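Peptidoglycan synthetase penicillin-binding protein 3 (Bifidobacterium adolescentis, PDB 4YE5) probably binds penicillin and is thought to act as a transpeptidase that cross-links peptidoglycan during cell-wall synthesis. Local coordinates at residues Ala266-Asp269 / Gln270-Met273; Asp122-Pro125 / Ala126-Arg129; Asp222-Trp225 / Tyr226-Val230; Gly289-Leu292 / Ala293-Met297; Leu384-Ser387 / Asp388-Asp391. All coordinates share one frame; numbering follows the deposited sequence.

Contact 1 (Ala266-Asp269 / Gln270-Met273); sequences AGSD and QAKM
K272 lays its aliphatic chain over the carbonyl oxygens of G267 and S268: K272 CG lies 3.2 Å from S268 O, and K272 CE is 3.6 Å from G267 O. The chain bends at chi3 (-83°), which brings NZ round towards the turn before the helix. NZ stops 4.4 Å from D269 OD1, beyond salt-bridge range, and one water spans the gap, accepting from K272 NZ at 2.8 Å and donating to D269 OD1 at 3.2 Å; its further bond to G267 O is weak. S268 is the N-cap. Its OG, held between the backbone N and the carbonyl carbon (chi1 72°), accepts from A271 N at 3.1 Å with an N-H...O angle of 157°, and has a second hydrogen bond with E265 O. Behind the cap, K272 N donates to S268 O at 3.0 Å, whereas the bond from M273 N to D269 O is short but poorly aligned, and weak. The turn lies at the surface, between strand 255-260 and the short helix 269-273. K272 NZ also bonds V163 O, on strand 162-163, while A266 and G267 make backbone hydrogen bonds with G153 and G161, which flank helix 157-160.

Contact 2 (Asp122-Pro125 / Ala126-Arg129); sequences DVTP and AVKR
T124 and V127 meet at an N-cap, where the chain passes from strand 117-123 into helix 125-132. The polar part consists of three bonds. T124 OG1, turned between its own backbone N and carbonyl carbon (chi1 61°), accepts from V127 N at 3.2 Å; the side chain thus serves an amide of the first helical turn. The other two are the opening i to i+4 bonds of the helix: K128 N to T124 O at 3.0 Å, nearly straight at 172°, and R129 N to P125 O at 2.9 Å. P125, which has no amide hydrogen to offer, occupies the first helical position.

Van der Waals contact is lighter. The T124 and V127 side chains cross at about a right angle, bringing V127 CG2 to 3.3 Å from T124 OG1, and the apolar pair is V123 with V127, V123 CB lying 4.3 Å from V127 CG1. V123 also packs on Y50 and I52 of strand 50-54, and together D122 and V123 face Y50 in a G1 beta bulge at the corner of the chain. D122 OD1 makes a salt bridge with R49 NE.

The remaining contact is of a flat group with the backbone. R129 folds back at chi3 (-72°), setting its guanidinium across the start of the helix: P125 O sits 3.6 Å above the guanidinium plane, over its centre, and NH1 comes to 3.7 Å from P125 CB.

Contact 3 (Asp222-Trp225 / Tyr226-Val230); sequences DVQW and YTEKV
The W225 indole carries K229 on one face: K229 CB stands 4.2 Å from the centroid of the six-membered ring, 17° off its normal, which defines a CH-pi contact. The two side chains run side by side in the same direction, and K229 CG continues along the ring at 4.0 Å from W225 CH2. The Y226 ring meets W225 more loosely, with W225 CZ3 at 4.3 Å from Y226 CD1, and stacks with F545 of helix 535-549.

Two further flat groups meet one turn apart. The Q224 amide and the E228 carboxylate stand almost perpendicular, their planes 89° apart. Q224 NE2 donates to E228 OE2 at 2.9 Å along a nearly straight path. The acceptor lies in the amide plane, but the donor meets OE2 on the anti side and out of the carboxylate plane. A bend at chi2 (77°) carries the Q224 amide towards the following turn.

The W225-K229 and Q224-E228 pairs are both spaced i to i+4 on helix 221-238, which packs against strand 255-260 on the sheet and against helix 535-549 through V223 and T227. Q224 OE1 accepts from L258 N of that strand, and E228 OE2 also accepts from M156 N, so the pair links helix, strand and a loop.

On the buried side, T227 OG1 donates to the backbone of the preceding turn. V223 O receives T227 OG1 at 2.8 Å and T227 N at 2.9 Å from opposite faces of the carbonyl plane, the hydroxyl lying above that plane.

Contact 4 (Gly289-Leu292 / Ala293-Met297); sequences GKVL and AMSGM
S295 turns its hydroxyl back along the helix onto V291: OG lies beside its own backbone N (chi1 -70°) and donates to V291 O at 2.8 Å. The amide S295 N donates to the same oxygen at 3.1 Å, from the opposite face of the carbonyl plane, so two donors from one residue grip V291 O, and the OG bond gives the buried hydroxyl its acceptor. The V291 side chain heads elsewhere; its CG1 comes no nearer to S295 OG than 4.2 Å.

M294, a selenomethionine, brings its CB to 3.3 Å from K290 O, and M294 N donates to that carbonyl at 3.0 Å. Beyond CB the two chains part. The K290 chain, extended to CE and turned at its last torsion, leads NZ away from the following turn, to hydrogen bonds with S287 OG and N344 OD1, while M294 runs towards L335 and L339 of helix 335-340. V291, M294 and S295 all touch M461 of helix 455-470, and A293 lies on M347 of helix 344-350.

The helix therefore sits buried among three others, with K290 in its first turn and S287 just ahead of it. This spacing fits the SxxK pattern of penicillin-binding transpeptidases, and K486, of a K(T/S)G-type sequence, lies nearby; the assignment of these residues to the active site is probable by family.

Contact 5 (Leu384-Ser387 / Asp388-Asp391); sequences LHPS and DSWD
The backbone runs extended through H385 and P386 and then tightens into a short 3-10 turn, where S389 N donates to P386 O at 3.0 Å and W390 N to S387 O at 3.1 Å. Both amides approach from above the plane of their carbonyl.

The W390 indole folds back over this turn. With CG beside the backbone N (chi1 -65°), its ring lies against the main chain, and S387 CA stands 3.6 Å from the centroid of the five-membered ring, 11° off the normal, a CH-pi contact made by a backbone carbon. S387 CB extends the cover, reaching W390 CE3 at 4.0 Å. The indole nitrogen spans further back: NE1 donates to H385 O at 2.9 Å. That bond is bent, 133° at the hydrogen, and the oxygen lies out of the ring plane while NE1 sits above the carbonyl plane.

S389 supplies a second donor to P386 O. Its OG donates at 2.8 Å, in the carbonyl plane, and also comes to 3.4 Å from H385 CB. Hydroxyl and amide of one residue thus hold the same oxygen, closing the turn from two directions.

This surface loop joins helix 356-365 to helix 394-397. L384, S387 and W390 rest on Y360 of the former, W390 touches V398 just beyond the latter, and D391 OD1 caps R393 N and T394 N as the chain enters it.

Overall arrangement
From the N terminus the contacts follow one another in series, none nesting within or crossing another, and each closes only a local turn. Contact 2 lies in the dimerisation-domain range, where a strand gives way to a helix. Contact 3 follows on helix 221-238, which packs on strand 255-260. Contact 1 caps helix 269-273 beyond that strand, its centre about 20 Å from that of contact 3. Contact 4 then occupies the buried helix 290-299, and contact 5 the surface loop before helix 394-397; their centres are about 17 Å apart. Contact 2 lies across the chain's centre from both, about 63 Å away between centres, reflecting the elongated molecule.

Contact 1 (Ala266-Asp269 / Gln270-Met273)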
loop_
_atom_site.group_PDB
_atom_site.type_symbol
_atom_site.label_atom_id
_atom_site.label_comp_id
_atom_site.label_asym_id
_atom_site.label_seq_id
_atom_site.Cartn_x
_atom_site.Cartn_y
_atom_site.Cartn_z
ATOM N N ALA A 266 9.462 2.248 -9.501
ATOM C CA ALA A 266 9.566 1.697 -8.154
ATOM C C ALA A 266 11.030 1.738 -7.723
ATOM O O ALA A 266 11.910 1.427 -8.518
ATOM C CB ALA A 266 9.038 0.267 -8.110
ATOM N N GLY A 267 11.294 2.140 -6.481
ATOM C CA GLY A 267 12.673 2.170 -5.992
ATOM C C GLY A 267 13.487 3.406 -6.364
ATOM O O GLY A 267 14.618 3.549 -5.923
ATOM N N SER A 268 12.911 4.301 -7.164
ATOM C CA SER A 268 13.590 5.537 -7.565
ATOM C C SER A 268 13.554 6.599 -6.460
ATOM O O SER A 268 12.815 6.468 -5.485
ATOM C CB SER A 268 12.919 6.114 -8.805
ATOM O OG SER A 268 11.650 6.648 -8.458
ATOM N N ASP A 269 14.351 7.658 -6.618
ATOM C CA ASP A 269 14.339 8.787 -5.679
ATOM C C ASP A 269 12.941 9.394 -5.600
ATOM O O ASP A 269 12.461 9.748 -4.518
ATOM C CB ASP A 269 15.321 9.878 -6.136
ATOM C CG ASP A 269 16.764 9.382 -6.198
ATOM O OD1 ASP A 269 17.171 8.598 -5.318
ATOM O OD2 ASP A 269 17.490 9.780 -7.133
ATOM N N GLN A 270 12.307 9.536 -6.759
ATOM C CA GLN A 270 10.929 10.045 -6.857
ATOM C C GLN A 270 9.984 9.219 -6.001
ATOM O O GLN A 270 9.137 9.757 -5.283
ATOM C CB GLN A 270 10.422 9.944 -8.290
ATOM C CG GLN A 270 10.873 11.019 -9.246
ATOM C CD GLN A 270 10.524 10.666 -10.688
ATOM O OE1 GLN A 270 11.392 10.258 -11.460
ATOM N NE2 GLN A 270 9.247 10.813 -11.051
ATOM N N ALA A 271 10.109 7.899 -6.107
ATOM C CA ALA A 271 9.219 6.998 -5.372
ATOM C C ALA A 271 9.482 7.121 -3.888
ATOM O O ALA A 271 8.562 7.099 -3.087
ATOM C CB ALA A 271 9.427 5.581 -5.826
ATOM N N LYS A 272 10.754 7.279 -3.524
ATOM C CA LYS A 272 11.127 7.381 -2.118
ATOM C C LYS A 272 10.812 8.757 -1.524
ATOM O O LYS A 272 10.760 8.911 -0.307
ATOM C CB LYS A 272 12.607 7.005 -1.920
ATOM C CG LYS A 272 12.933 5.588 -2.399
ATOM C CD LYS A 272 14.372 5.132 -2.069
ATOM C CE LYS A 272 15.378 5.622 -3.077
ATOM N NZ LYS A 272 16.729 4.952 -2.870
HETATM N N MSE A 273 10.573 9.734 -2.393
HETATM C CA MSE A 273 10.351 11.139 -2.010
HETATM C C MSE A 273 9.100 11.317 -1.155
HETATM O O MSE A 273 9.055 12.151 -0.249
HETATM C CB MSE A 273 10.204 11.997 -3.277
HETATM C CG MSE A 273 10.119 13.501 -3.053
HETATM SE SE MSE A 273 11.866 14.261 -2.672
HETATM C CE MSE A 273 12.811 13.706 -4.295
HETATM O O HOH W 1 17.337 5.433 -5.524
#

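Contact 2 (Asp122-Pro125 / Ala126-Arg129)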
loop_
_atom_site.group_PDB
_atom_site.type_symbol
_atom_site.label_atom_id
_atom_site.label_comp_id
_atom_site.label_asym_id
_atom_site.label_seq_id
_atom_site.Cartn_x
_atom_site.Cartn_y
_atom_site.Cartn_z
ATOM N N ASP A 122 31.232 -7.185 -6.924
ATOM C CA ASP A 122 30.269 -7.863 -7.789
ATOM C C ASP A 122 30.599 -9.345 -8.093
ATOM O O ASP A 122 30.461 -9.808 -9.229
ATOM C CB ASP A 122 30.130 -7.055 -9.090
ATOM C CG ASP A 122 29.032 -7.569 -9.988
ATOM O OD1 ASP A 122 27.961 -7.928 -9.466
ATOM O OD2 ASP A 122 29.259 -7.647 -11.211
ATOM N N VAL A 123 31.039 -10.094 -7.087
ATOM C CA VAL A 123 31.290 -11.520 -7.291
ATOM C C VAL A 123 30.038 -12.349 -6.983
ATOM O O VAL A 123 29.145 -11.917 -6.233
ATOM C CB VAL A 123 32.508 -12.051 -6.465
ATOM C CG1 VAL A 123 33.666 -11.039 -6.477
ATOM C CG2 VAL A 123 32.093 -12.359 -5.058
ATOM N N THR A 124 29.980 -13.541 -7.565
ATOM C CA THR A 124 28.818 -14.420 -7.436
ATOM C C THR A 124 28.815 -15.196 -6.129
ATOM O O THR A 124 29.859 -15.359 -5.491
ATOM C CB THR A 124 28.797 -15.451 -8.564
ATOM O OG1 THR A 124 29.981 -16.252 -8.476
ATOM C CG2 THR A 124 28.746 -14.747 -9.929
ATOM N N PRO A 125 27.632 -15.685 -5.729
ATOM C CA PRO A 125 27.511 -16.577 -4.579
ATOM C C PRO A 125 28.440 -17.788 -4.682
ATOM O O PRO A 125 28.983 -18.209 -3.663
ATOM C CB PRO A 125 26.047 -17.027 -4.647
ATOM C CG PRO A 125 25.335 -15.872 -5.305
ATOM C CD PRO A 125 26.313 -15.295 -6.278
ATOM N N ALA A 126 28.607 -18.342 -5.883
ATOM C CA ALA A 126 29.478 -19.502 -6.070
ATOM C C ALA A 126 30.932 -19.177 -5.715
ATOM O O ALA A 126 31.623 -19.964 -5.056
ATOM C CB ALA A 126 29.378 -20.012 -7.507
ATOM N N VAL A 127 31.405 -18.021 -6.170
ATOM C CA VAL A 127 32.767 -17.602 -5.863
ATOM C C VAL A 127 32.908 -17.358 -4.352
ATOM O O VAL A 127 33.889 -17.790 -3.743
ATOM C CB VAL A 127 33.170 -16.350 -6.668
ATOM C CG1 VAL A 127 34.520 -15.818 -6.190
ATOM C CG2 VAL A 127 33.228 -16.680 -8.186
ATOM N N LYS A 128 31.921 -16.677 -3.758
ATOM C CA LYS A 128 31.890 -16.454 -2.306
ATOM C C LYS A 128 32.049 -17.774 -1.542
ATOM O O LYS A 128 32.837 -17.866 -0.605
ATOM C CB LYS A 128 30.586 -15.764 -1.864
ATOM C CG LYS A 128 30.311 -15.962 -0.348
ATOM C CD LYS A 128 28.904 -15.603 0.043
ATOM C CE LYS A 128 28.538 -16.159 1.413
ATOM N NZ LYS A 128 28.076 -17.573 1.313
ATOM N N ARG A 129 31.317 -18.802 -1.960
ATOM C CA ARG A 129 31.468 -20.125 -1.353
ATOM C C ARG A 129 32.869 -20.705 -1.538
ATOM O O ARG A 129 33.443 -21.284 -0.609
ATOM C CB ARG A 129 30.398 -21.094 -1.871
ATOM C CG ARG A 129 28.995 -20.772 -1.362
ATOM C CD ARG A 129 27.981 -21.845 -1.762
ATOM N NE ARG A 129 27.685 -21.792 -3.193
ATOM C CZ ARG A 129 26.695 -21.077 -3.721
ATOM N NH1 ARG A 129 25.902 -20.360 -2.936
ATOM N NH2 ARG A 129 26.500 -21.075 -5.034
#

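Contact 3 (Asp222-Trp225 / Tyr226-Val230)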
loop_
_atom_site.group_PDB
_atom_site.type_symbol
_atom_site.label_atom_id
_atom_site.label_comp_id
_atom_site.label_asym_id
_atom_site.label_seq_id
_atom_site.Cartn_x
_atom_site.Cartn_y
_atom_site.Cartn_z
ATOM N N ASP A 222 -2.523 -7.313 -12.507
ATOM C CA ASP A 222 -3.355 -6.994 -13.677
ATOM C C ASP A 222 -4.420 -5.938 -13.378
ATOM O O ASP A 222 -4.670 -5.048 -14.197
ATOM C CB ASP A 222 -3.996 -8.262 -14.258
ATOM C CG ASP A 222 -2.954 -9.348 -14.574
ATOM O OD1 ASP A 222 -2.121 -9.129 -15.485
ATOM O OD2 ASP A 222 -2.950 -10.407 -13.894
ATOM N N VAL A 223 -5.061 -6.020 -12.220
ATOM C CA VAL A 223 -6.033 -4.972 -11.866
ATOM C C VAL A 223 -5.313 -3.638 -11.614
ATOM O O VAL A 223 -5.785 -2.570 -12.015
ATOM C CB VAL A 223 -6.861 -5.362 -10.626
ATOM C CG1 VAL A 223 -7.842 -4.244 -10.244
ATOM C CG2 VAL A 223 -7.619 -6.711 -10.880
ATOM N N GLN A 224 -4.177 -3.699 -10.928
ATOM C CA GLN A 224 -3.413 -2.488 -10.637
ATOM C C GLN A 224 -2.959 -1.831 -11.939
ATOM O O GLN A 224 -3.078 -0.621 -12.120
ATOM C CB GLN A 224 -2.179 -2.823 -9.772
ATOM C CG GLN A 224 -1.350 -1.570 -9.393
ATOM C CD GLN A 224 -1.984 -0.740 -8.270
ATOM O OE1 GLN A 224 -2.759 -1.243 -7.465
ATOM N NE2 GLN A 224 -1.600 0.523 -8.187
ATOM N N TRP A 225 -2.442 -2.635 -12.853
ATOM C CA TRP A 225 -1.970 -2.105 -14.132
ATOM C C TRP A 225 -3.109 -1.459 -14.902
ATOM O O TRP A 225 -2.950 -0.355 -15.424
ATOM C CB TRP A 225 -1.312 -3.181 -15.006
ATOM C CG TRP A 225 -0.725 -2.606 -16.276
ATOM C CD1 TRP A 225 0.559 -2.154 -16.458
ATOM C CD2 TRP A 225 -1.400 -2.404 -17.530
ATOM N NE1 TRP A 225 0.718 -1.692 -17.743
ATOM C CE2 TRP A 225 -0.468 -1.826 -18.418
ATOM C CE3 TRP A 225 -2.704 -2.644 -17.984
ATOM C CZ2 TRP A 225 -0.799 -1.487 -19.732
ATOM C CZ3 TRP A 225 -3.030 -2.305 -19.294
ATOM C CH2 TRP A 225 -2.082 -1.733 -20.148
ATOM N N TYR A 226 -4.256 -2.135 -14.980
ATOM C CA TYR A 226 -5.373 -1.557 -15.748
ATOM C C TYR A 226 -5.907 -0.276 -15.097
ATOM O O TYR A 226 -6.300 0.683 -15.771
ATOM C CB TYR A 226 -6.499 -2.570 -15.968
ATOM C CG TYR A 226 -7.477 -2.127 -17.042
ATOM C CD1 TYR A 226 -7.192 -2.309 -18.399
ATOM C CD2 TYR A 226 -8.664 -1.528 -16.702
ATOM C CE1 TYR A 226 -8.086 -1.887 -19.383
ATOM C CE2 TYR A 226 -9.559 -1.080 -17.675
ATOM C CZ TYR A 226 -9.273 -1.273 -19.010
ATOM O OH TYR A 226 -10.179 -0.845 -19.965
ATOM N N THR A 227 -5.929 -0.258 -13.767
ATOM C CA THR A 227 -6.432 0.915 -13.075
ATOM C C THR A 227 -5.503 2.116 -13.322
ATOM O O THR A 227 -5.974 3.233 -13.566
ATOM C CB THR A 227 -6.575 0.639 -11.567
ATOM O OG1 THR A 227 -7.494 -0.452 -11.382
ATOM C CG2 THR A 227 -7.110 1.871 -10.859
ATOM N N GLU A 228 -4.193 1.878 -13.281
ATOM C CA GLU A 228 -3.231 2.943 -13.583
ATOM C C GLU A 228 -3.365 3.407 -15.033
ATOM O O GLU A 228 -3.273 4.602 -15.323
ATOM C CB GLU A 228 -1.792 2.499 -13.268
ATOM C CG GLU A 228 -1.548 2.401 -11.759
ATOM C CD GLU A 228 -0.136 1.939 -11.389
ATOM O OE1 GLU A 228 0.694 1.768 -12.295
ATOM O OE2 GLU A 228 0.132 1.789 -10.177
ATOM N N LYS A 229 -3.612 2.459 -15.929
ATOM C CA LYS A 229 -3.849 2.763 -17.336
ATOM C C LYS A 229 -5.128 3.623 -17.525
ATOM O O LYS A 229 -5.142 4.595 -18.289
ATOM C CB LYS A 229 -3.960 1.458 -18.141
ATOM C CG LYS A 229 -4.100 1.668 -19.662
ATOM C CD LYS A 229 -2.819 2.254 -20.247
ATOM C CE LYS A 229 -2.956 2.530 -21.748
ATOM N NZ LYS A 229 -1.713 3.156 -22.269
ATOM N N VAL A 230 -6.197 3.270 -16.821
ATOM C CA VAL A 230 -7.420 4.069 -16.887
ATOM C C VAL A 230 -7.163 5.482 -16.375
ATOM O O VAL A 230 -7.623 6.467 -16.955
ATOM C CB VAL A 230 -8.559 3.430 -16.075
ATOM C CG1 VAL A 230 -9.692 4.430 -15.863
ATOM C CG2 VAL A 230 -9.062 2.180 -16.800
#

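Contact 4 (Gly289-Leu292 / Ala293-Met297)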
loop_
_atom_site.group_PDB
_atom_site.type_symbol
_atom_site.label_atom_id
_atom_site.label_comp_id
_atom_site.label_asym_id
_atom_site.label_seq_id
_atom_site.Cartn_x
_atom_site.Cartn_y
_atom_site.Cartn_z
ATOM N N GLY A 289 -20.876 11.454 1.377
ATOM C CA GLY A 289 -21.067 11.450 2.821
ATOM C C GLY A 289 -22.512 11.354 3.318
ATOM O O GLY A 289 -22.740 10.996 4.487
ATOM N N LYS A 290 -23.483 11.667 2.455
ATOM C CA LYS A 290 -24.895 11.557 2.834
ATOM C C LYS A 290 -25.244 10.104 3.116
ATOM O O LYS A 290 -26.186 9.822 3.870
ATOM C CB LYS A 290 -25.824 12.042 1.709
ATOM C CG LYS A 290 -25.819 13.559 1.420
ATOM C CD LYS A 290 -26.909 13.823 0.364
ATOM C CE LYS A 290 -27.066 15.317 0.040
ATOM N NZ LYS A 290 -25.855 15.899 -0.572
ATOM N N VAL A 291 -24.521 9.176 2.482
ATOM C CA VAL A 291 -24.778 7.749 2.728
ATOM C C VAL A 291 -24.618 7.426 4.207
ATOM O O VAL A 291 -25.425 6.694 4.786
ATOM C CB VAL A 291 -23.875 6.838 1.877
ATOM C CG1 VAL A 291 -24.035 5.361 2.298
ATOM C CG2 VAL A 291 -24.258 7.010 0.396
ATOM N N LEU A 292 -23.588 8.000 4.821
ATOM C CA LEU A 292 -23.301 7.730 6.235
ATOM C C LEU A 292 -24.358 8.320 7.157
ATOM O O LEU A 292 -24.828 7.647 8.090
ATOM C CB LEU A 292 -21.928 8.277 6.648
ATOM C CG LEU A 292 -20.717 8.059 5.728
ATOM C CD1 LEU A 292 -19.438 8.250 6.523
ATOM C CD2 LEU A 292 -20.741 6.713 5.065
ATOM N N ALA A 293 -24.728 9.577 6.923
ATOM C CA ALA A 293 -25.690 10.238 7.824
ATOM C C ALA A 293 -27.084 9.624 7.719
ATOM O O ALA A 293 -27.787 9.451 8.730
ATOM C CB ALA A 293 -25.759 11.754 7.552
HETATM N N MSE A 294 -27.485 9.304 6.496
HETATM C CA MSE A 294 -28.812 8.726 6.237
HETATM C C MSE A 294 -28.930 7.320 6.792
HETATM O O MSE A 294 -29.982 6.929 7.308
HETATM C CB MSE A 294 -29.116 8.681 4.732
HETATM C CG MSE A 294 -30.546 8.220 4.409
HETATM SE SE MSE A 294 -30.998 8.273 2.505
HETATM C CE MSE A 294 -30.908 10.194 2.257
ATOM N N SER A 295 -27.860 6.542 6.650
ATOM C CA SER A 295 -27.814 5.234 7.277
ATOM C C SER A 295 -28.133 5.368 8.768
ATOM O O SER A 295 -28.895 4.556 9.333
ATOM C CB SER A 295 -26.442 4.577 7.081
ATOM O OG SER A 295 -26.259 4.217 5.722
ATOM N N GLY A 296 -27.559 6.397 9.394
ATOM C CA GLY A 296 -27.808 6.690 10.803
ATOM C C GLY A 296 -29.285 6.995 11.076
ATOM O O GLY A 296 -29.868 6.494 12.044
HETATM N N MSE A 297 -29.898 7.797 10.209
HETATM C CA MSE A 297 -31.305 8.162 10.361
HETATM C C MSE A 297 -32.218 6.949 10.324
HETATM O O MSE A 297 -33.169 6.847 11.105
HETATM C CB MSE A 297 -31.743 9.131 9.264
HETATM C CG MSE A 297 -31.045 10.461 9.326
HETATM SE SE MSE A 297 -31.561 11.517 7.805
HETATM C CE MSE A 297 -30.234 12.933 8.018
#

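Contact 5 (Leu384-Ser387 / Asp388-Asp391)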
loop_
_atom_site.group_PDB
_atom_site.type_symbol
_atom_site.label_atom_id
_atom_site.label_comp_id
_atom_site.label_asym_id
_atom_site.label_seq_id
_atom_site.Cartn_x
_atom_site.Cartn_y
_atom_site.Cartn_z
ATOM N N LEU A 384 -12.197 14.610 11.803
ATOM C CA LEU A 384 -13.595 14.703 12.192
ATOM C C LEU A 384 -13.628 15.269 13.600
ATOM O O LEU A 384 -13.257 14.583 14.554
ATOM C CB LEU A 384 -14.260 13.329 12.166
ATOM C CG LEU A 384 -15.690 13.316 12.721
ATOM C CD1 LEU A 384 -16.649 14.146 11.854
ATOM C CD2 LEU A 384 -16.200 11.873 12.886
ATOM N N HIS A 385 -14.055 16.523 13.734
ATOM C CA HIS A 385 -14.048 17.197 15.033
ATOM C C HIS A 385 -15.130 16.676 15.968
ATOM O O HIS A 385 -16.221 16.336 15.515
ATOM C CB HIS A 385 -14.220 18.708 14.851
ATOM C CG HIS A 385 -13.125 19.346 14.061
ATOM N ND1 HIS A 385 -13.347 19.988 12.859
ATOM C CD2 HIS A 385 -11.791 19.418 14.286
ATOM C CE1 HIS A 385 -12.198 20.427 12.380
ATOM N NE2 HIS A 385 -11.240 20.104 13.228
ATOM N N PRO A 386 -14.824 16.609 17.281
ATOM C CA PRO A 386 -15.819 16.217 18.288
ATOM C C PRO A 386 -17.072 17.082 18.182
ATOM O O PRO A 386 -16.970 18.274 17.883
ATOM C CB PRO A 386 -15.101 16.463 19.624
ATOM C CG PRO A 386 -13.888 17.303 19.292
ATOM C CD PRO A 386 -13.515 16.917 17.886
ATOM N N SER A 387 -18.237 16.483 18.401
ATOM C CA SER A 387 -19.498 17.190 18.188
ATOM C C SER A 387 -19.675 18.417 19.081
ATOM O O SER A 387 -20.321 19.381 18.685
ATOM C CB SER A 387 -20.699 16.246 18.319
ATOM O OG SER A 387 -20.758 15.667 19.608
ATOM N N ASP A 388 -19.103 18.409 20.279
ATOM C CA ASP A 388 -19.252 19.595 21.119
ATOM C C ASP A 388 -18.442 20.796 20.611
ATOM O O ASP A 388 -18.626 21.908 21.087
ATOM C CB ASP A 388 -18.990 19.305 22.609
ATOM C CG ASP A 388 -17.654 18.628 22.859
ATOM O OD1 ASP A 388 -16.785 18.643 21.958
ATOM O OD2 ASP A 388 -17.476 18.080 23.972
ATOM N N SER A 389 -17.569 20.577 19.631
ATOM C CA SER A 389 -16.826 21.683 19.023
ATOM C C SER A 389 -17.538 22.245 17.798
ATOM O O SER A 389 -17.091 23.236 17.230
ATOM C CB SER A 389 -15.419 21.246 18.607
ATOM O OG SER A 389 -15.452 20.534 17.376
ATOM N N TRP A 390 -18.617 21.597 17.365
ATOM C CA TRP A 390 -19.344 22.039 16.174
ATOM C C TRP A 390 -20.090 23.321 16.487
ATOM O O TRP A 390 -20.491 23.542 17.626
ATOM C CB TRP A 390 -20.373 20.989 15.741
ATOM C CG TRP A 390 -19.791 19.676 15.289
ATOM C CD1 TRP A 390 -18.476 19.383 15.067
ATOM C CD2 TRP A 390 -20.521 18.477 15.009
ATOM N NE1 TRP A 390 -18.343 18.067 14.661
ATOM C CE2 TRP A 390 -19.585 17.493 14.622
ATOM C CE3 TRP A 390 -21.876 18.143 15.052
ATOM C CZ2 TRP A 390 -19.967 16.192 14.276
ATOM C CZ3 TRP A 390 -22.253 16.854 14.708
ATOM C CH2 TRP A 390 -21.299 15.894 14.332
ATOM N N ASP A 391 -20.299 24.161 15.479
ATOM C CA ASP A 391 -21.168 25.321 15.658
ATOM C C ASP A 391 -22.493 25.041 14.966
ATOM O O ASP A 391 -22.683 23.955 14.420
ATOM C CB ASP A 391 -20.513 26.619 15.155
ATOM C CG ASP A 391 -20.219 26.601 13.667
ATOM O OD1 ASP A 391 -21.098 26.200 12.878
ATOM O OD2 ASP A 391 -19.097 26.993 13.283
#